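Side-chain contacts in uncharacterized ACR, COG1565 superfamily (Burkholderia thailandensis, PDB 4F3N), which is of unknown function but has a methyltransferase-type fold and may be an S-adenosylmethionine-dependent protein-arginine methyltransferase: residues 171-175 with 176-180; 179-182 with 183-187; 238-241 with 242-246; 363-366 with 367-371. All blocks are in the same frame, centred on the assembly; numbering follows the deposited sequence.

Interaction 1 (171-175 with 176-180); sequences IVDLS and GELRA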
loop_
_atom_site.group_PDB
_atom_site.type_symbol
_atom_site.label_atom_id
_atom_site.label_comp_id
_atom_site.label_asym_id
_atom_site.label_seq_id
_atom_site.Cartn_x
_atom_site.Cartn_y
_atom_site.Cartn_z
ATOM N N ILE A 171 7.839 14.157 0.429
ATOM C CA ILE A 171 6.672 13.370 -0.081
ATOM C C ILE A 171 6.845 13.096 -1.569
ATOM O O ILE A 171 7.051 14.010 -2.344
ATOM C CB ILE A 171 5.308 14.053 0.171
ATOM C CG1 ILE A 171 5.046 14.190 1.670
ATOM C CG2 ILE A 171 4.202 13.299 -0.571
ATOM C CD1 ILE A 171 3.845 15.056 2.076
ATOM N N VAL A 172 6.769 11.830 -1.978
ATOM C CA VAL A 172 6.820 11.470 -3.385
ATOM C C VAL A 172 5.426 11.386 -3.959
ATOM O O VAL A 172 4.663 10.493 -3.600
ATOM C CB VAL A 172 7.542 10.119 -3.672
ATOM C CG1 VAL A 172 7.625 9.873 -5.176
ATOM C CG2 VAL A 172 8.922 10.108 -3.051
ATOM N N ASP A 173 5.139 12.304 -4.873
ATOM C CA ASP A 173 3.826 12.486 -5.501
ATOM C C ASP A 173 4.059 12.438 -6.998
ATOM O O ASP A 173 4.232 13.473 -7.649
ATOM C CB ASP A 173 3.213 13.822 -5.061
ATOM C CG ASP A 173 1.943 14.174 -5.811
ATOM O OD1 ASP A 173 1.186 13.281 -6.246
ATOM O OD2 ASP A 173 1.680 15.377 -5.975
ATOM N N LEU A 174 4.101 11.224 -7.538
ATOM C CA LEU A 174 4.531 11.030 -8.919
ATOM C C LEU A 174 3.650 11.782 -9.890
ATOM O O LEU A 174 4.146 12.278 -10.895
ATOM C CB LEU A 174 4.480 9.535 -9.322
ATOM C CG LEU A 174 5.353 8.538 -8.557
ATOM C CD1 LEU A 174 5.187 7.123 -9.134
ATOM C CD2 LEU A 174 6.808 8.972 -8.560
ATOM N N SER A 175 2.346 11.820 -9.624
ATOM C CA SER A 175 1.417 12.382 -10.593
ATOM C C SER A 175 1.320 13.895 -10.512
ATOM O O SER A 175 0.855 14.536 -11.461
ATOM C CB SER A 175 0.011 11.813 -10.405
ATOM O OG SER A 175 -0.606 12.363 -9.256
ATOM N N GLY A 176 1.695 14.481 -9.368
ATOM C CA GLY A 176 1.506 15.915 -9.190
ATOM C C GLY A 176 0.142 16.198 -8.612
ATOM O O GLY A 176 -0.131 17.304 -8.161
ATOM N N GLU A 177 -0.740 15.194 -8.629
ATOM C CA GLU A 177 -2.127 15.450 -8.309
ATOM C C GLU A 177 -2.456 15.425 -6.819
ATOM O O GLU A 177 -3.526 15.905 -6.435
ATOM C CB GLU A 177 -3.037 14.456 -9.067
ATOM C CG GLU A 177 -2.943 14.544 -10.594
ATOM C CD GLU A 177 -3.996 15.437 -11.228
ATOM O OE1 GLU A 177 -4.741 16.148 -10.502
ATOM O OE2 GLU A 177 -4.078 15.440 -12.476
ATOM N N LEU A 178 -1.602 14.827 -5.987
ATOM C CA LEU A 178 -1.921 14.668 -4.559
ATOM C C LEU A 178 -1.396 15.806 -3.722
ATOM O O LEU A 178 -1.906 16.078 -2.660
ATOM C CB LEU A 178 -1.347 13.364 -3.971
ATOM C CG LEU A 178 -1.675 12.081 -4.743
ATOM C CD1 LEU A 178 -0.942 10.918 -4.070
ATOM C CD2 LEU A 178 -3.180 11.933 -4.781
ATOM N N ARG A 179 -0.387 16.516 -4.194
ATOM C CA ARG A 179 0.287 17.440 -3.287
ATOM C C ARG A 179 -0.537 18.660 -2.865
ATOM O O ARG A 179 -0.336 19.157 -1.783
ATOM C CB ARG A 179 1.663 17.839 -3.797
ATOM C CG ARG A 179 1.711 18.629 -5.079
ATOM C CD ARG A 179 3.151 18.674 -5.557
ATOM N NE ARG A 179 3.627 17.407 -6.116
ATOM C CZ ARG A 179 4.806 17.264 -6.701
ATOM N NH1 ARG A 179 5.644 18.305 -6.759
ATOM N NH2 ARG A 179 5.175 16.115 -7.227
ATOM N N ALA A 180 -1.462 19.149 -3.693
ATOM C CA ALA A 180 -2.251 20.309 -3.284
ATOM C C ALA A 180 -3.030 20.045 -2.008
ATOM O O ALA A 180 -2.990 20.860 -1.087
ATOM C CB ALA A 180 -3.220 20.779 -4.423
#

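Interaction 2 (179-182 with 183-187); sequences RARQ and RETLG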
loop_
_atom_site.group_PDB
_atom_site.type_symbol
_atom_site.label_atom_id
_atom_site.label_comp_id
_atom_site.label_asym_id
_atom_site.label_seq_id
_atom_site.Cartn_x
_atom_site.Cartn_y
_atom_site.Cartn_z
ATOM N N ARG A 179 -0.387 16.516 -4.194
ATOM C CA ARG A 179 0.287 17.440 -3.287
ATOM C C ARG A 179 -0.537 18.660 -2.865
ATOM O O ARG A 179 -0.336 19.157 -1.783
ATOM C CB ARG A 179 1.663 17.839 -3.797
ATOM C CG ARG A 179 1.711 18.629 -5.079
ATOM C CD ARG A 179 3.151 18.674 -5.557
ATOM N NE ARG A 179 3.627 17.407 -6.116
ATOM C CZ ARG A 179 4.806 17.264 -6.701
ATOM N NH1 ARG A 179 5.644 18.305 -6.759
ATOM N NH2 ARG A 179 5.175 16.115 -7.227
ATOM N N ALA A 180 -1.462 19.149 -3.693
ATOM C CA ALA A 180 -2.251 20.309 -3.284
ATOM C C ALA A 180 -3.030 20.045 -2.008
ATOM O O ALA A 180 -2.990 20.860 -1.087
ATOM C CB ALA A 180 -3.220 20.779 -4.423
ATOM N N ARG A 181 -3.734 18.918 -1.946
ATOM C CA ARG A 181 -4.474 18.596 -0.737
ATOM C C ARG A 181 -3.548 18.320 0.451
ATOM O O ARG A 181 -3.849 18.732 1.578
ATOM C CB ARG A 181 -5.452 17.431 -0.949
ATOM C CG ARG A 181 -6.349 17.182 0.267
ATOM C CD ARG A 181 -7.832 17.312 -0.053
ATOM N NE ARG A 181 -8.668 16.700 0.987
ATOM C CZ ARG A 181 -9.337 15.539 0.885
ATOM N NH1 ARG A 181 -9.284 14.793 -0.226
ATOM N NH2 ARG A 181 -10.062 15.104 1.927
ATOM N N GLN A 182 -2.420 17.643 0.206
ATOM C CA GLN A 182 -1.448 17.378 1.257
ATOM C C GLN A 182 -0.921 18.684 1.888
ATOM O O GLN A 182 -0.832 18.812 3.111
ATOM C CB GLN A 182 -0.267 16.566 0.705
ATOM C CG GLN A 182 -0.677 15.163 0.285
ATOM C CD GLN A 182 0.341 14.435 -0.561
ATOM O OE1 GLN A 182 1.348 15.016 -1.002
ATOM N NE2 GLN A 182 0.083 13.132 -0.814
ATOM N N ARG A 183 -0.608 19.659 1.040
ATOM C CA ARG A 183 -0.108 20.954 1.481
ATOM C C ARG A 183 -1.146 21.665 2.343
ATOM O O ARG A 183 -0.817 22.239 3.357
ATOM C CB ARG A 183 0.229 21.804 0.238
ATOM C CG ARG A 183 0.640 23.225 0.524
ATOM C CD ARG A 183 1.129 23.841 -0.787
ATOM N NE ARG A 183 1.597 25.186 -0.576
ATOM C CZ ARG A 183 0.859 26.265 -0.797
ATOM N NH1 ARG A 183 -0.368 26.146 -1.295
ATOM N NH2 ARG A 183 1.365 27.462 -0.572
ATOM N N GLU A 184 -2.411 21.578 1.943
ATOM C CA GLU A 184 -3.520 22.153 2.711
ATOM C C GLU A 184 -3.638 21.512 4.093
ATOM O O GLU A 184 -3.729 22.220 5.085
ATOM C CB GLU A 184 -4.832 21.949 1.950
ATOM C CG GLU A 184 -5.991 22.760 2.506
ATOM C CD GLU A 184 -7.336 22.382 1.902
ATOM O OE1 GLU A 184 -7.408 21.469 1.033
ATOM O OE2 GLU A 184 -8.345 22.985 2.339
ATOM N N THR A 185 -3.572 20.176 4.128
ATOM C CA THR A 185 -3.662 19.390 5.368
ATOM C C THR A 185 -2.503 19.764 6.303
ATOM O O THR A 185 -2.698 20.030 7.481
ATOM C CB THR A 185 -3.618 17.876 5.069
ATOM O OG1 THR A 185 -4.749 17.497 4.279
ATOM C CG2 THR A 185 -3.594 17.034 6.343
ATOM N N LEU A 186 -1.300 19.799 5.762
ATOM C CA LEU A 186 -0.123 20.168 6.563
ATOM C C LEU A 186 -0.202 21.598 7.104
ATOM O O LEU A 186 0.230 21.877 8.220
ATOM C CB LEU A 186 1.160 19.978 5.734
ATOM C CG LEU A 186 1.568 18.525 5.577
ATOM C CD1 LEU A 186 2.420 18.324 4.324
ATOM C CD2 LEU A 186 2.330 18.004 6.789
ATOM N N GLY A 187 -0.682 22.523 6.290
ATOM C CA GLY A 187 -0.805 23.908 6.739
ATOM C C GLY A 187 -1.779 24.036 7.895
ATOM O O GLY A 187 -1.543 24.807 8.826
HETATM O O HOH W 1 -2.518 23.704 -1.465
#

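Interaction 3 (238-241 with 242-246); sequences SIDD and AGAFV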
loop_
_atom_site.group_PDB
_atom_site.type_symbol
_atom_site.label_atom_id
_atom_site.label_comp_id
_atom_site.label_asym_id
_atom_site.label_seq_id
_atom_site.Cartn_x
_atom_site.Cartn_y
_atom_site.Cartn_z
ATOM N N SER A 238 -10.282 -8.201 -22.190
ATOM C CA SER A 238 -10.749 -8.097 -23.555
ATOM C C SER A 238 -12.061 -7.312 -23.605
ATOM O O SER A 238 -12.528 -6.827 -22.589
ATOM C CB SER A 238 -10.950 -9.481 -24.146
ATOM O OG SER A 238 -9.693 -10.112 -24.343
ATOM N N ILE A 239 -12.627 -7.145 -24.795
ATOM C CA ILE A 239 -13.941 -6.534 -24.954
ATOM C C ILE A 239 -14.838 -7.581 -25.589
ATOM O O ILE A 239 -14.412 -8.272 -26.512
ATOM C CB ILE A 239 -13.812 -5.289 -25.875
ATOM C CG1 ILE A 239 -12.924 -4.228 -25.183
ATOM C CG2 ILE A 239 -15.135 -4.604 -26.167
ATOM C CD1 ILE A 239 -13.528 -3.718 -23.904
ATOM N N ASP A 240 -16.071 -7.704 -25.128
ATOM C CA ASP A 240 -17.024 -8.598 -25.775
ATOM C C ASP A 240 -17.772 -7.913 -26.923
ATOM O O ASP A 240 -17.485 -6.763 -27.300
ATOM C CB ASP A 240 -17.952 -9.229 -24.733
ATOM C CG ASP A 240 -18.987 -8.259 -24.183
ATOM O OD1 ASP A 240 -19.200 -7.160 -24.748
ATOM O OD2 ASP A 240 -19.592 -8.620 -23.167
ATOM N N ASP A 241 -18.710 -8.659 -27.518
ATOM C CA ASP A 241 -19.388 -8.215 -28.721
ATOM C C ASP A 241 -20.339 -7.056 -28.433
ATOM O O ASP A 241 -20.738 -6.355 -29.354
ATOM C CB ASP A 241 -20.114 -9.385 -29.406
ATOM C CG ASP A 241 -21.080 -10.108 -28.475
ATOM O OD1 ASP A 241 -20.754 -10.260 -27.287
ATOM O OD2 ASP A 241 -22.166 -10.518 -28.930
ATOM N N ALA A 242 -20.686 -6.854 -27.154
ATOM C CA ALA A 242 -21.478 -5.665 -26.731
ATOM C C ALA A 242 -20.612 -4.530 -26.234
ATOM O O ALA A 242 -21.123 -3.566 -25.637
ATOM C CB ALA A 242 -22.457 -6.029 -25.619
ATOM N N GLY A 243 -19.299 -4.640 -26.419
ATOM C CA GLY A 243 -18.399 -3.585 -26.001
ATOM C C GLY A 243 -18.081 -3.558 -24.511
ATOM O O GLY A 243 -17.482 -2.600 -24.033
ATOM N N ALA A 244 -18.428 -4.596 -23.760
ATOM C CA ALA A 244 -18.155 -4.605 -22.321
ATOM C C ALA A 244 -16.785 -5.190 -22.058
ATOM O O ALA A 244 -16.347 -6.069 -22.787
ATOM C CB ALA A 244 -19.184 -5.420 -21.556
ATOM N N PHE A 245 -16.145 -4.711 -20.989
ATOM C CA PHE A 245 -14.873 -5.332 -20.576
ATOM C C PHE A 245 -15.219 -6.747 -20.093
ATOM O O PHE A 245 -16.241 -6.935 -19.417
ATOM C CB PHE A 245 -14.194 -4.572 -19.460
ATOM C CG PHE A 245 -13.734 -3.184 -19.869
ATOM C CD1 PHE A 245 -12.737 -3.022 -20.798
ATOM C CD2 PHE A 245 -14.337 -2.060 -19.329
ATOM C CE1 PHE A 245 -12.310 -1.748 -21.181
ATOM C CE2 PHE A 245 -13.938 -0.780 -19.707
ATOM C CZ PHE A 245 -12.924 -0.616 -20.663
ATOM N N VAL A 246 -14.347 -7.701 -20.394
ATOM C CA VAL A 246 -14.476 -9.092 -19.932
ATOM C C VAL A 246 -13.084 -9.590 -19.557
ATOM O O VAL A 246 -12.117 -9.182 -20.201
ATOM C CB VAL A 246 -15.077 -9.996 -21.032
ATOM C CG1 VAL A 246 -14.157 -10.164 -22.242
ATOM C CG2 VAL A 246 -15.432 -11.354 -20.460
#

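Interaction 4 (363-366 with 367-371); sequences QARF and LLNAG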
loop_
_atom_site.group_PDB
_atom_site.type_symbol
_atom_site.label_atom_id
_atom_site.label_comp_id
_atom_site.label_asym_id
_atom_site.label_seq_id
_atom_site.Cartn_x
_atom_site.Cartn_y
_atom_site.Cartn_z
ATOM N N GLN A 363 0.412 -5.693 12.334
ATOM C CA GLN A 363 0.231 -4.326 12.840
ATOM C C GLN A 363 -0.068 -4.305 14.330
ATOM O O GLN A 363 0.420 -3.446 15.044
ATOM C CB GLN A 363 -0.942 -3.652 12.096
ATOM C CG GLN A 363 -1.248 -2.265 12.629
ATOM C CD GLN A 363 -2.113 -1.471 11.679
ATOM O OE1 GLN A 363 -1.639 -1.010 10.649
ATOM N NE2 GLN A 363 -3.404 -1.296 12.027
ATOM N N ALA A 364 -0.891 -5.228 14.811
ATOM C CA ALA A 364 -1.167 -5.280 16.262
ATOM C C ALA A 364 0.106 -5.415 17.086
ATOM O O ALA A 364 0.346 -4.656 18.027
ATOM C CB ALA A 364 -2.113 -6.418 16.621
ATOM N N ARG A 365 0.945 -6.368 16.709
ATOM C CA ARG A 365 2.142 -6.650 17.474
ATOM C C ARG A 365 3.095 -5.466 17.362
ATOM O O ARG A 365 3.699 -5.066 18.341
ATOM C CB ARG A 365 2.780 -7.907 16.923
ATOM C CG ARG A 365 4.007 -8.385 17.642
ATOM C CD ARG A 365 3.651 -8.944 18.993
ATOM N NE ARG A 365 3.635 -7.921 19.998
ATOM C CZ ARG A 365 3.463 -8.164 21.291
ATOM N NH1 ARG A 365 3.459 -7.148 22.141
ATOM N NH2 ARG A 365 3.263 -9.419 21.727
ATOM N N PHE A 366 3.202 -4.866 16.177
ATOM C CA PHE A 366 4.103 -3.727 15.956
ATOM C C PHE A 366 3.671 -2.532 16.839
ATOM O O PHE A 366 4.489 -1.935 17.547
ATOM C CB PHE A 366 4.079 -3.361 14.468
ATOM C CG PHE A 366 4.945 -2.181 14.087
ATOM C CD1 PHE A 366 6.281 -2.364 13.705
ATOM C CD2 PHE A 366 4.412 -0.911 14.054
ATOM C CE1 PHE A 366 7.057 -1.280 13.277
ATOM C CE2 PHE A 366 5.190 0.152 13.638
ATOM C CZ PHE A 366 6.510 -0.032 13.245
ATOM N N LEU A 367 2.369 -2.231 16.803
ATOM C CA LEU A 367 1.807 -1.083 17.538
ATOM C C LEU A 367 1.862 -1.334 19.046
ATOM O O LEU A 367 2.192 -0.422 19.816
ATOM C CB LEU A 367 0.394 -0.749 17.080
ATOM C CG LEU A 367 0.250 -0.183 15.670
ATOM C CD1 LEU A 367 -1.207 0.121 15.298
ATOM C CD2 LEU A 367 1.092 1.103 15.498
ATOM N N LEU A 368 1.541 -2.536 19.471
ATOM C CA LEU A 368 1.709 -2.880 20.881
ATOM C C LEU A 368 3.178 -2.704 21.355
ATOM O O LEU A 368 3.443 -2.096 22.398
ATOM C CB LEU A 368 1.262 -4.312 21.136
ATOM C CG LEU A 368 -0.243 -4.486 21.158
ATOM C CD1 LEU A 368 -0.542 -5.998 21.069
ATOM C CD2 LEU A 368 -0.837 -3.838 22.411
ATOM N N ASN A 369 4.103 -3.284 20.600
ATOM C CA ASN A 369 5.529 -3.172 20.902
ATOM C C ASN A 369 6.029 -1.739 20.964
ATOM O O ASN A 369 6.864 -1.381 21.834
ATOM C CB ASN A 369 6.324 -3.968 19.890
ATOM C CG ASN A 369 6.229 -5.478 20.075
ATOM O OD1 ASN A 369 5.740 -5.988 21.114
ATOM N ND2 ASN A 369 6.723 -6.231 19.073
ATOM N N ALA A 370 5.469 -0.912 20.096
ATOM C CA ALA A 370 5.824 0.480 19.953
ATOM C C ALA A 370 5.148 1.364 21.002
ATOM O O ALA A 370 5.456 2.567 21.107
ATOM C CB ALA A 370 5.473 0.942 18.528
ATOM N N GLY A 371 4.286 0.798 21.837
ATOM C CA GLY A 371 3.741 1.569 22.946
ATOM C C GLY A 371 2.379 2.189 22.769
ATOM O O GLY A 371 2.060 3.124 23.495
#

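Interaction 1 (171-175 with 176-180)
Asp173 and Arg179 form a salt bridge, and most of the contact is built round that aspartate. Arg179 NE meets Asp173 OD2 at 2.8 Å in a nearly straight bond. It comes to the anti side of the carboxylate oxygen, somewhat out of the carboxylate plane. Arg179 NH2 bonds to the backbone instead, 2.8 Å from Asp173 O. The guanidinium thus holds the aspartate side-on, with one nitrogen on the side chain and one on the carbonyl. Both acceptors lie in its plane, while the carboxylate is turned 57° from that plane. The Arg179 chain bends at chi3 (74°), which brings its NE-NH2 edge to Asp173.

Backbone amides make the second group of bonds. Leu178 N gives a hydrogen bond of 3.2 Å to Asp173 OD1, on its syn side. Arg179 N makes a weak bond to Asp173 OD2. The same carboxylate therefore takes up the amides of Leu178 and, weakly, Arg179 as the chain enters the helix. Gly176 N bonds to Asp173 O at 3.2 Å. Glu177 N bonds to Ser175 OG at 2.9 Å. Gly176 has positive phi, and a side chain there would press on Ser175 O.

Arg179 NH2 has a second anionic partner in Asp201. The loop leads from strand 168-172 into helix 179-189, the first half of a beta-alpha-beta unit completed by strand 197-200. Ile171 packs on Val197 and Trp199 of that strand.

Interaction 2 (179-182 with 183-187)
Arg183 N bonds to Arg179 O at 2.9 Å, the first of four i to i+4 backbone bonds that cross from 179-182 to 183-187. A water links the extended Arg183 side chain to the previous turn: it donates to Ala180 O at 2.9 Å and accepts from Arg183 NH1 at 3.3 Å. Ala180 O thus has two partners, this water and Glu184 N at 3.2 Å.

Glu184 is also extended, its OE1 4.9 Å from Arg181 NE. These opposite charges make no direct contact, though they may still attract weakly.

Thr185 N bonds to Arg181 O at 2.9 Å. Thr185 OG1 lies anti to the carbonyl carbon (chi1 -63°), beside Arg181 O, and bonds to Thr148 O.

Leu186 N bonds to Gln182 O at 2.9 Å. The leucine CB, CG and CD1 lie alongside this oxygen, with CD1 at 3.5 Å from Gln182 O. The Gln182 amide is buried and held from both ends: OE1 accepts from Trp199 NE1, and NE2 donates to Gly145 O and Gly147 O. Those carbonyls and Thr148 O belong to a loop consistent with a Rossmann-type glycine-rich turn. Gly187 N bonds back to Arg183 O.

Arg181, Arg183 and Glu184 are exposed. Leu186 packs on Ala153 and Leu156 of helix 150-161 and on Val197 and Trp199 of strand 197-200, placing this helix in the beta-alpha-beta unit of strands 168-172 and 197-200.

Interaction 3 (238-241 with 242-246)
Asp240 OD1 takes two backbone amides of the turn that follows it. Ala244 N bonds to it at 2.9 Å, reaching it from above the carboxylate plane. Ala242 N lies 2.8 Å from Asp240 OD1, but that bond is weak in angle. The Asp240 CG sits between its own N and carbonyl carbon (chi1 74°), which folds the carboxylate over the turn. Gly243 N bonds to Asp240 O and closes a type I turn from Asp240 to Gly243. Asp240 N then bonds to Ala244 O at 2.9 Å. This is a type I turn with a G1 bulge, and Gly243, at phi 79°, is the bulge residue.

Beyond the turn the strands pair antiparallel. Ser238 and Val246 are a hydrogen-bonded pair, with Ser238 N to Val246 O at 2.9 Å. Ile239 and Phe245 are a non-hydrogen-bonded pair. Their side chains lie side by side, and Ile239 CD1 is 3.3 Å from Phe245 CD1. Ile239 CG2 is pressed tightly against Gly243 CA at 3.4 Å.

The contact forms the end of the hairpin of strands 231-239 and 245-250. The face bearing Ile239 and Phe245 rests on helix 52-71, through Leu65, Arg66 and Ile69. Phe245 also meets the ring of Tyr81 edge-to-face, and Ser238 OG bonds to Gly74 O.

Interaction 4 (363-366 with 367-371)
Helix 363-369 ends in a Schellman motif, and the side chains of this contact lie along its last two turns. Arg365 and Asn369 meet one turn apart. Arg365 NH1 is 2.8 Å from Asn369 OD1, and NE is 3.1 Å from the same oxygen. The Arg365 chain bends at chi2 (71°) and again at chi3 (-88°), which brings NE and NH1 to Asn369 OD1. The two side chains cross at about a right angle, yet their flat groups are only 20° from parallel. Asn369 ND2 looks elsewhere and bonds to Arg425 O and Ala422 O. Leu368 CD1 lies over one face of the guanidinium, off-centre.

At the helix end, Ala370 N bonds to Phe366 O at 2.9 Å, and Gly371 N turns back to Leu368 O at 3.1 Å. Gly371 has positive phi, as the Schellman motif requires. It is also the N-cap of helix 372-376, so one glycine ends a helix and starts the next.

Leu367 and Phe366 carry the apolar packing. Leu367 CD1 packs on Gln363 CG at 3.6 Å, and the two chains run alongside each other. Leu367 CD2 lies 4.1 Å from Phe366 CD2. Leu367 continues onto Leu397 and Ile398 of helix 384-398. Phe366 meets Phe423 edge-to-face and touches Phe295 of strand 293-298. Gln363 NE2 bonds to Leu397 O. The side chains of Gln363 and Asn214 are about 6 Å apart; Asn214 is seen to bind S-adenosyl-L-homocysteine, which is absent from this model.

How the interactions relate
Interactions 1 and 2 share Arg179 and Ala180 and follow one another into helix 179-189. They also touch: Ile171 CG2 is 3.4 Å from Gln182 OE1. Interaction 1 is a surface contact built round one buried aspartate. Interaction 2 is partly buried and mixes a solvent side with a packed side. Interaction 3 is a surface hairpin end, its centre about 40 Å from that of interaction 2 and far from the cofactor-site residues. Interaction 4 is partly buried, with no fully exposed residue among those that touch, and combines apolar packing with a polar Arg365-Asn369 meeting. In interactions 1 and 3 an aspartate carboxylate collects backbone amides, whereas helical backbone bonds dominate 2 and 4.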